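Putative glucarate dehydratase (Pseudomonas fluorescens, PDB 4IT1) probably dehydrates D-glucarate to 5-dehydro-4-deoxy-D-glucarate with the help of magnesium, as a member of the mandelate racemase/muconate lactonizing enzyme family. Local coordinates at residues 97-100 / 101-105; 140-143 / 144-148; 325-328 / 329-333; 349-352 / 353-356. All coordinates share one frame; numbering follows the deposited sequence.

Contact 1 of 4, residues 97-100 / 101-105; sequences QLRR and IVQTT
With its first torsion trans (chi1 175°), Gln-97 carries CG forward beside its own carbonyl, while Ile-101, one turn on, sends CG1 back beside its backbone N (chi1 -75°). These settings let the two chains meet at a slant, Gln-97 CG lying 3.8 Å from Ile-101 CD1. Glutamine suits this partly exposed place because its methylenes pack against the isoleucine while its amide stays polar: Gln-97 OE1 takes a bond of 3.1 Å from Arg-100 NH1, lying close to the guanidinium plane, although the donor stands above the amide carbonyl rather than on a lone pair. With an alanine here Ile-101 CD1 would lose its methylene neighbour, and Arg-100 NH1, left without OE1, would probably let the guanidinium swing more freely. On the inner side Leu-98 CD1 touches Val-102 CG2 at 4.2 Å. The carbonyl Arg-100 O is gripped twice, by Thr-104 N and by Thr-104 OG1 (3.1 Å each), from opposite faces of its plane. The side chain of Arg-99 reaches out to a salt bridge with Asp-324 and a cation-pi contact with Tyr-133. The i to i+4 bonds make this an alpha-helix, amphipathic because Leu-98 and Val-102 face helix 128-148 while Thr-104 is exposed, in the N-terminal capping domain of the enolase superfamily.

Contact 2 of 4, residues 140-143 / 144-148; sequences FLDL and QARYL
Leu-141 and Gln-144 make a local i to i+3 contact on the later turns of helix 128-148, in a buried part of the N-terminal domain. The two side chains lie alongside each other and point the same way, Leu-141 CD2 coming 3.8 Å from Gln-144 OE1 and 4.0 Å from Gln-144 NE2. Gln-144 has CG beside its own backbone N (chi1 -67°), which presses that methylene to 3.2 Å from Phe-140 O, and the chain then runs on extended to Pro-92, whose carbonyl takes a hydrogen bond from NE2. OE1 is buried without a partner in the model, so the amide's hydrogen bonding rests on NE2. A leucine in its place would probably leave the Pro-92 carbonyl without its donor. Each turn is closed by ordinary alpha-helical bonds, such as Ala-145 N to Leu-141 O at 2.9 Å, in the capping domain that accompanies the barrel in enolase-superfamily enzymes. Asp-142 fits a helix face crossed by other chain segments: its two carboxylate oxygens accept from the backbone N of Leu-67 and of Leu-402. Asp-142 OD1 lies 4.3 Å from Arg-146 NE and well out of the guanidinium plane, so no N-H points at it; the opposite charges probably attract, but there is no salt bridge. Tyr-147 packs on Leu-148 of the second subunit.

Contact 3 of 4, residues 325-328 / 329-333; sequences TQTL and AKMCD
Thr-327 and Met-331 meet through a peptide plane, the kind of flat group that carries this contact: Met-331 N approaches Thr-327 O at 2.9 Å within the carbonyl plane, at the edge of the peptide and not over its face. The bonds from Ala-329 N to Thr-325 O and from Lys-330 N to Gln-326 O follow the same i to i+4 pattern. They belong to helix 322-334, which follows strand 311-314 and precedes its parallel neighbour 338-341 in a beta-alpha-beta unit of the enolase-type barrel. Residue types follow the two sides of the helix. Leu-328, branched and apolar, and the small Cys-332 are buried against Val-312 and Phe-300, and the methyl of Ala-329 touches Val-361. The other side meets a second copy of the protein: Thr-327 packs on Lys-330 of the second subunit, Lys-330 on its Thr-327, and Met-331 on its Met-331, where a flexible thioether adapts well to a facing copy of itself. Thr-327 turns OG1 back to Arg-323 O, so its hydroxyl is satisfied within the helix. With chi1 at -75°, CG of Met-331 turns back toward the preceding turn, 3.3 Å from Thr-327 O. On the inner side Leu-328 CD1 lies 3.9 Å from Cys-332 SG.

Contact 4 of 4, residues 349-352 / 353-356; sequences ISLM and AMAH
Leu-351 and Met-354 provide the apolar part of this contact, three residues apart on helix 348-360. Their chains cross at an angle, and the terminal methyl Met-354 CE meets Leu-351 CD1 at 3.8 Å. Met-354 runs out trans through its first two torsions and bends only at the third (chi3 44°), which folds CE back over the leucine, to 4.1 Å from Leu-351 CA. Both residues also rest on Phe-166 of strand 163-170. An unbranched methionine suits the place, since one bend near its end lets it lie against both the leucine and Phe-166.

Backbone hydrogen bonds form the second group. Ala-353 N gives a nearly straight bond to Ile-349 O (3.1 Å, 173°), Met-354 N follows to Ser-350 O at 2.9 Å, and His-356 N to Met-352 O at 2.8 Å. The helix comes after strand 338-341 in the (beta/alpha)7-beta barrel of the enolase superfamily, and small residues help it lie close to its neighbours: Ala-355 touches Val-394 of strand 393-395, and Ala-353 touches His-316.

Polar side chains make the third group. Met-352 O also sits at the edge of the His-356 imidazole, near its plane, 3.3 Å from His-356 CD2. In the same ring ND1 accepts a hydrogen bond from Val-153 N, so the buried histidine has a polar partner. Ser-350, small enough for a crowded interior, hydrogen-bonds through OG to His-317 NE2 and Arg-53 NH2.

Contacts 1 and 2 belong to consecutive helices of the N-terminal domain and touch directly, Leu-98 CD1 lying 4.2 Å from Phe-140 CZ. Contacts 3 and 4 lie on successive barrel helices, their centres 17 Å apart and their nearest atoms about 7 Å apart. One tie between the domains is the salt bridge from Arg-99 of contact 1 to Asp-324, which precedes contact 3 in the chain. Contacts 2 and 3 both reach the second subunit. Of contacts 3 and 4, contact 4 is nearer to His-342, the predicted proton acceptor (Met-354 about 5 Å, Thr-325 about 10 Å, side chain to side chain), whereas the side chains of Met-354 and Leu-328 stand at similar distances from the magnesium ion, about 12 and 13 Å.

Contact 1 of 4, residues 97-100 / 101-105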
loop_
_atom_site.group_PDB
_atom_site.type_symbol
_atom_site.label_atom_id
_atom_site.label_comp_id
_atom_site.label_asym_id
_atom_site.label_seq_id
_atom_site.Cartn_x
_atom_site.Cartn_y
_atom_site.Cartn_z
ATOM N N GLN A 97 8.709 -4.022 13.398
ATOM C CA GLN A 97 9.464 -4.892 14.303
ATOM C C GLN A 97 9.055 -6.343 14.058
ATOM O O GLN A 97 9.910 -7.189 13.800
ATOM C CB GLN A 97 9.210 -4.502 15.765
ATOM C CG GLN A 97 9.840 -5.406 16.817
ATOM C CD GLN A 97 11.246 -4.982 17.191
ATOM O OE1 GLN A 97 12.215 -5.279 16.483
ATOM N NE2 GLN A 97 11.368 -4.288 18.321
ATOM N N LEU A 98 7.751 -6.617 14.123
ATOM C CA LEU A 98 7.213 -7.957 13.855
ATOM C C LEU A 98 7.710 -8.571 12.536
ATOM O O LEU A 98 7.955 -9.778 12.472
ATOM C CB LEU A 98 5.679 -7.969 13.887
ATOM C CG LEU A 98 5.009 -9.266 13.400
ATOM C CD1 LEU A 98 5.276 -10.424 14.351
ATOM C CD2 LEU A 98 3.514 -9.119 13.174
ATOM N N ARG A 99 7.848 -7.745 11.500
ATOM C CA ARG A 99 8.376 -8.198 10.212
ATOM C C ARG A 99 9.854 -8.587 10.312
ATOM O O ARG A 99 10.238 -9.670 9.865
ATOM C CB ARG A 99 8.159 -7.144 9.113
ATOM C CG ARG A 99 8.486 -7.636 7.707
ATOM C CD ARG A 99 8.065 -6.647 6.623
ATOM N NE ARG A 99 6.663 -6.802 6.225
ATOM C CZ ARG A 99 6.210 -7.720 5.368
ATOM N NH1 ARG A 99 7.039 -8.592 4.804
ATOM N NH2 ARG A 99 4.915 -7.772 5.075
ATOM N N ARG A 100 10.672 -7.717 10.907
ATOM C CA ARG A 100 12.105 -7.989 11.052
ATOM C C ARG A 100 12.366 -9.263 11.853
ATOM O O ARG A 100 13.316 -9.996 11.575
ATOM C CB ARG A 100 12.832 -6.811 11.693
ATOM C CG ARG A 100 13.200 -5.690 10.731
ATOM C CD ARG A 100 14.061 -4.644 11.421
ATOM N NE ARG A 100 13.561 -4.342 12.763
ATOM C CZ ARG A 100 12.907 -3.234 13.110
ATOM N NH1 ARG A 100 12.497 -3.084 14.360
ATOM N NH2 ARG A 100 12.668 -2.275 12.225
ATOM N N ILE A 101 11.501 -9.516 12.834
ATOM C CA ILE A 101 11.560 -10.719 13.660
ATOM C C ILE A 101 11.256 -11.982 12.847
ATOM O O ILE A 101 12.018 -12.952 12.907
ATOM C CB ILE A 101 10.639 -10.586 14.902
ATOM C CG1 ILE A 101 11.289 -9.643 15.920
ATOM C CG2 ILE A 101 10.341 -11.940 15.544
ATOM C CD1 ILE A 101 10.356 -9.186 17.018
ATOM N N VAL A 102 10.159 -11.962 12.085
ATOM C CA VAL A 102 9.784 -13.098 11.237
ATOM C C VAL A 102 10.880 -13.421 10.217
ATOM O O VAL A 102 11.137 -14.590 9.934
ATOM C CB VAL A 102 8.432 -12.875 10.520
ATOM C CG1 VAL A 102 8.164 -13.982 9.510
ATOM C CG2 VAL A 102 7.288 -12.801 11.522
ATOM N N GLN A 103 11.536 -12.388 9.690
ATOM C CA GLN A 103 12.620 -12.566 8.720
ATOM C C GLN A 103 13.846 -13.241 9.342
ATOM O O GLN A 103 14.429 -14.137 8.742
ATOM C CB GLN A 103 13.014 -11.230 8.078
ATOM C CG GLN A 103 11.959 -10.655 7.145
ATOM C CD GLN A 103 12.183 -9.194 6.792
ATOM O OE1 GLN A 103 11.787 -8.741 5.719
ATOM N NE2 GLN A 103 12.808 -8.447 7.697
ATOM N N THR A 104 14.227 -12.809 10.541
ATOM C CA THR A 104 15.371 -13.380 11.260
ATOM C C THR A 104 15.154 -14.858 11.576
ATOM O O THR A 104 16.064 -15.680 11.430
ATOM C CB THR A 104 15.647 -12.594 12.554
ATOM O OG1 THR A 104 16.049 -11.270 12.206
ATOM C CG2 THR A 104 16.756 -13.242 13.379
ATOM N N THR A 105 13.936 -15.179 11.989
ATOM C CA THR A 105 13.547 -16.535 12.324
ATOM C C THR A 105 13.591 -17.464 11.105
ATOM O O THR A 105 14.156 -18.558 11.177
ATOM C CB THR A 105 12.151 -16.540 12.968
ATOM O OG1 THR A 105 12.142 -15.628 14.072
ATOM C CG2 THR A 105 11.768 -17.933 13.456
#

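Contact 2 of 4, residues 140-143 / 144-148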
loop_
_atom_site.group_PDB
_atom_site.type_symbol
_atom_site.label_atom_id
_atom_site.label_comp_id
_atom_site.label_asym_id
_atom_site.label_seq_id
_atom_site.Cartn_x
_atom_site.Cartn_y
_atom_site.Cartn_z
ATOM N N PHE A 140 -2.370 -8.997 15.664
ATOM C CA PHE A 140 -1.875 -7.679 16.073
ATOM C C PHE A 140 -2.861 -6.547 15.759
ATOM O O PHE A 140 -2.978 -5.591 16.526
ATOM C CB PHE A 140 -0.567 -7.362 15.358
ATOM C CG PHE A 140 0.666 -7.799 16.088
ATOM C CD1 PHE A 140 0.859 -9.130 16.445
ATOM C CD2 PHE A 140 1.672 -6.880 16.370
ATOM C CE1 PHE A 140 2.020 -9.526 17.096
ATOM C CE2 PHE A 140 2.833 -7.268 17.022
ATOM C CZ PHE A 140 3.010 -8.594 17.379
ATOM N N LEU A 141 -3.541 -6.642 14.617
ATOM C CA LEU A 141 -4.510 -5.622 14.212
ATOM C C LEU A 141 -5.845 -5.820 14.912
ATOM O O LEU A 141 -6.464 -4.847 15.348
ATOM C CB LEU A 141 -4.691 -5.582 12.692
ATOM C CG LEU A 141 -3.522 -5.023 11.867
ATOM C CD1 LEU A 141 -3.707 -5.329 10.388
ATOM C CD2 LEU A 141 -3.334 -3.530 12.087
ATOM N N ASP A 142 -6.281 -7.076 15.023
ATOM C CA ASP A 142 -7.463 -7.415 15.810
ATOM C C ASP A 142 -7.294 -6.938 17.247
ATOM O O ASP A 142 -8.261 -6.518 17.880
ATOM C CB ASP A 142 -7.735 -8.916 15.794
ATOM C CG ASP A 142 -9.033 -9.283 16.503
ATOM O OD1 ASP A 142 -10.040 -8.566 16.321
ATOM O OD2 ASP A 142 -9.051 -10.292 17.238
ATOM N N LEU A 143 -6.059 -6.988 17.742
ATOM C CA LEU A 143 -5.739 -6.486 19.068
ATOM C C LEU A 143 -5.990 -4.985 19.127
ATOM O O LEU A 143 -6.779 -4.516 19.950
ATOM C CB LEU A 143 -4.278 -6.771 19.425
ATOM C CG LEU A 143 -3.870 -7.013 20.883
ATOM C CD1 LEU A 143 -2.602 -6.234 21.187
ATOM C CD2 LEU A 143 -4.949 -6.653 21.893
ATOM N N GLN A 144 -5.306 -4.248 18.250
ATOM C CA GLN A 144 -5.431 -2.792 18.149
ATOM C C GLN A 144 -6.891 -2.354 18.103
ATOM O O GLN A 144 -7.274 -1.391 18.759
ATOM C CB GLN A 144 -4.717 -2.283 16.899
ATOM C CG GLN A 144 -3.205 -2.430 16.921
ATOM C CD GLN A 144 -2.541 -1.912 15.656
ATOM O OE1 GLN A 144 -3.083 -1.052 14.963
ATOM N NE2 GLN A 144 -1.353 -2.426 15.360
ATOM N N ALA A 145 -7.693 -3.086 17.332
ATOM C CA ALA A 145 -9.101 -2.774 17.115
ATOM C C ALA A 145 -9.965 -2.972 18.361
ATOM O O ALA A 145 -10.910 -2.210 18.584
ATOM C CB ALA A 145 -9.642 -3.592 15.957
ATOM N N ARG A 146 -9.645 -3.999 19.150
ATOM C CA ARG A 146 -10.325 -4.263 20.425
ATOM C C ARG A 146 -10.026 -3.159 21.453
ATOM O O ARG A 146 -10.922 -2.714 22.179
ATOM C CB ARG A 146 -9.920 -5.635 20.984
ATOM C CG ARG A 146 -10.448 -6.845 20.218
ATOM C CD ARG A 146 -11.846 -7.226 20.674
ATOM N NE ARG A 146 -12.361 -8.405 19.977
ATOM C CZ ARG A 146 -13.650 -8.735 19.917
ATOM N NH1 ARG A 146 -14.569 -7.972 20.498
ATOM N NH2 ARG A 146 -14.028 -9.825 19.260
ATOM N N TYR A 147 -8.766 -2.727 21.497
ATOM C CA TYR A 147 -8.296 -1.651 22.371
ATOM C C TYR A 147 -8.880 -0.290 21.978
ATOM O O TYR A 147 -9.121 0.566 22.833
ATOM C CB TYR A 147 -6.768 -1.624 22.328
ATOM C CG TYR A 147 -6.069 -0.452 22.987
ATOM C CD1 TYR A 147 -6.304 -0.113 24.322
ATOM C CD2 TYR A 147 -5.117 0.285 22.281
ATOM C CE1 TYR A 147 -5.634 0.949 24.920
ATOM C CE2 TYR A 147 -4.439 1.342 22.870
ATOM C CZ TYR A 147 -4.701 1.673 24.186
ATOM O OH TYR A 147 -4.021 2.727 24.756
ATOM N N LEU A 148 -9.107 -0.102 20.681
ATOM C CA LEU A 148 -9.722 1.113 20.164
ATOM C C LEU A 148 -11.242 1.033 20.124
ATOM O O LEU A 148 -11.909 2.038 19.885
ATOM C CB LEU A 148 -9.189 1.417 18.768
ATOM C CG LEU A 148 -7.984 2.347 18.700
ATOM C CD1 LEU A 148 -7.187 2.065 17.440
ATOM C CD2 LEU A 148 -8.434 3.800 18.742
#

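Contact 3 of 4, residues 325-328 / 329-333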
loop_
_atom_site.group_PDB
_atom_site.type_symbol
_atom_site.label_atom_id
_atom_site.label_comp_id
_atom_site.label_asym_id
_atom_site.label_seq_id
_atom_site.Cartn_x
_atom_site.Cartn_y
_atom_site.Cartn_z
ATOM N N THR A 325 -2.265 -6.816 1.395
ATOM C CA THR A 325 -3.396 -7.048 0.497
ATOM C C THR A 325 -3.978 -5.735 -0.083
ATOM O O THR A 325 -4.425 -5.702 -1.239
ATOM C CB THR A 325 -4.490 -7.866 1.206
ATOM O OG1 THR A 325 -3.971 -9.159 1.540
ATOM C CG2 THR A 325 -5.689 -8.057 0.323
ATOM N N GLN A 326 -3.952 -4.668 0.716
ATOM C CA GLN A 326 -4.425 -3.357 0.277
ATOM C C GLN A 326 -3.446 -2.789 -0.738
ATOM O O GLN A 326 -3.847 -2.264 -1.786
ATOM C CB GLN A 326 -4.553 -2.393 1.460
ATOM C CG GLN A 326 -5.581 -2.784 2.504
ATOM C CD GLN A 326 -5.785 -1.692 3.533
ATOM O OE1 GLN A 326 -6.501 -0.721 3.292
ATOM N NE2 GLN A 326 -5.152 -1.844 4.685
ATOM N N THR A 327 -2.158 -2.903 -0.422
ATOM C CA THR A 327 -1.102 -2.563 -1.373
ATOM C C THR A 327 -1.325 -3.295 -2.685
ATOM O O THR A 327 -1.330 -2.666 -3.742
ATOM C CB THR A 327 0.290 -2.881 -0.820
ATOM O OG1 THR A 327 0.437 -2.231 0.440
ATOM C CG2 THR A 327 1.367 -2.358 -1.764
ATOM N N LEU A 328 -1.544 -4.609 -2.616
ATOM C CA LEU A 328 -1.830 -5.361 -3.827
ATOM C C LEU A 328 -3.040 -4.794 -4.582
ATOM O O LEU A 328 -2.971 -4.609 -5.799
ATOM C CB LEU A 328 -2.012 -6.866 -3.559
ATOM C CG LEU A 328 -2.402 -7.688 -4.805
ATOM C CD1 LEU A 328 -1.355 -7.643 -5.930
ATOM C CD2 LEU A 328 -2.743 -9.116 -4.433
ATOM N N ALA A 329 -4.144 -4.536 -3.877
ATOM C CA ALA A 329 -5.359 -4.026 -4.534
ATOM C C ALA A 329 -5.065 -2.725 -5.289
ATOM O O ALA A 329 -5.482 -2.548 -6.435
ATOM C CB ALA A 329 -6.486 -3.830 -3.529
ATOM N N LYS A 330 -4.320 -1.840 -4.636
ATOM C CA LYS A 330 -3.908 -0.567 -5.207
ATOM C C LYS A 330 -3.029 -0.764 -6.439
ATOM O O LYS A 330 -3.132 -0.012 -7.421
ATOM C CB LYS A 330 -3.172 0.257 -4.146
ATOM C CG LYS A 330 -2.726 1.642 -4.581
ATOM C CD LYS A 330 -3.915 2.518 -4.941
ATOM C CE LYS A 330 -3.456 3.911 -5.330
ATOM N NZ LYS A 330 -4.569 4.699 -5.919
ATOM N N MET A 331 -2.170 -1.781 -6.385
ATOM C CA MET A 331 -1.269 -2.091 -7.493
ATOM C C MET A 331 -2.035 -2.630 -8.688
ATOM O O MET A 331 -1.740 -2.267 -9.821
ATOM C CB MET A 331 -0.178 -3.077 -7.069
ATOM C CG MET A 331 0.911 -2.454 -6.210
ATOM S SD MET A 331 2.305 -3.562 -5.880
ATOM C CE MET A 331 3.221 -3.487 -7.411
ATOM N N CYS A 332 -3.018 -3.488 -8.429
ATOM C CA CYS A 332 -3.901 -3.984 -9.484
ATOM C C CYS A 332 -4.630 -2.831 -10.166
ATOM O O CYS A 332 -4.712 -2.780 -11.397
ATOM C CB CYS A 332 -4.922 -4.963 -8.920
ATOM S SG CYS A 332 -4.212 -6.527 -8.372
ATOM N N ASP A 333 -5.149 -1.910 -9.352
ATOM C CA ASP A 333 -5.812 -0.708 -9.854
ATOM C C ASP A 333 -4.868 0.073 -10.760
ATOM O O ASP A 333 -5.273 0.565 -11.806
ATOM C CB ASP A 333 -6.285 0.181 -8.700
ATOM C CG ASP A 333 -7.046 1.421 -9.181
ATOM O OD1 ASP A 333 -8.212 1.290 -9.602
ATOM O OD2 ASP A 333 -6.478 2.530 -9.129
#

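Contact 4 of 4, residues 349-352 / 353-356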
loop_
_atom_site.group_PDB
_atom_site.type_symbol
_atom_site.label_atom_id
_atom_site.label_comp_id
_atom_site.label_asym_id
_atom_site.label_seq_id
_atom_site.Cartn_x
_atom_site.Cartn_y
_atom_site.Cartn_z
ATOM N N ILE A 349 -12.633 -17.068 11.627
ATOM C CA ILE A 349 -11.609 -16.047 11.851
ATOM C C ILE A 349 -11.057 -15.550 10.508
ATOM O O ILE A 349 -11.096 -14.350 10.210
ATOM C CB ILE A 349 -10.450 -16.553 12.745
ATOM C CG1 ILE A 349 -10.973 -16.986 14.121
ATOM C CG2 ILE A 349 -9.369 -15.484 12.873
ATOM C CD1 ILE A 349 -9.909 -17.492 15.076
ATOM N N SER A 350 -10.562 -16.482 9.697
ATOM C CA SER A 350 -10.076 -16.151 8.363
ATOM C C SER A 350 -11.146 -15.413 7.563
ATOM O O SER A 350 -10.866 -14.382 6.941
ATOM C CB SER A 350 -9.625 -17.414 7.618
ATOM O OG SER A 350 -8.366 -17.857 8.095
ATOM N N LEU A 351 -12.369 -15.938 7.603
ATOM C CA LEU A 351 -13.478 -15.378 6.847
ATOM C C LEU A 351 -13.656 -13.889 7.156
ATOM O O LEU A 351 -13.910 -13.098 6.249
ATOM C CB LEU A 351 -14.768 -16.160 7.118
ATOM C CG LEU A 351 -16.031 -15.858 6.294
ATOM C CD1 LEU A 351 -15.819 -16.056 4.796
ATOM C CD2 LEU A 351 -17.207 -16.698 6.776
ATOM N N MET A 352 -13.478 -13.512 8.420
ATOM C CA MET A 352 -13.678 -12.128 8.848
ATOM C C MET A 352 -12.514 -11.203 8.516
ATOM O O MET A 352 -12.736 -10.057 8.105
ATOM C CB MET A 352 -14.049 -12.036 10.339
ATOM C CG MET A 352 -15.474 -12.473 10.645
ATOM S SD MET A 352 -16.721 -11.582 9.687
ATOM C CE MET A 352 -17.945 -12.863 9.473
ATOM N N ALA A 353 -11.284 -11.687 8.713
ATOM C CA ALA A 353 -10.090 -10.935 8.324
ATOM C C ALA A 353 -10.160 -10.636 6.829
ATOM O O ALA A 353 -9.987 -9.495 6.399
ATOM C CB ALA A 353 -8.831 -11.716 8.654
ATOM N N MET A 354 -10.449 -11.675 6.052
ATOM C CA MET A 354 -10.674 -11.534 4.629
ATOM C C MET A 354 -11.778 -10.502 4.340
ATOM O O MET A 354 -11.562 -9.579 3.552
ATOM C CB MET A 354 -11.005 -12.889 4.004
ATOM C CG MET A 354 -11.261 -12.813 2.506
ATOM S SD MET A 354 -11.600 -14.384 1.688
ATOM C CE MET A 354 -12.750 -15.148 2.832
ATOM N N ALA A 355 -12.938 -10.646 4.989
ATOM C CA ALA A 355 -14.085 -9.754 4.739
ATOM C C ALA A 355 -13.770 -8.292 5.043
ATOM O O ALA A 355 -14.087 -7.411 4.246
ATOM C CB ALA A 355 -15.322 -10.209 5.503
ATOM N N HIS A 356 -13.123 -8.051 6.180
ATOM C CA HIS A 356 -12.732 -6.708 6.583
ATOM C C HIS A 356 -11.786 -6.005 5.616
ATOM O O HIS A 356 -11.970 -4.822 5.337
ATOM C CB HIS A 356 -12.166 -6.703 8.004
ATOM C CG HIS A 356 -13.219 -6.623 9.065
ATOM N ND1 HIS A 356 -13.307 -5.567 9.948
ATOM C CD2 HIS A 356 -14.243 -7.455 9.368
ATOM C CE1 HIS A 356 -14.332 -5.760 10.758
ATOM N NE2 HIS A 356 -14.917 -6.898 10.427
#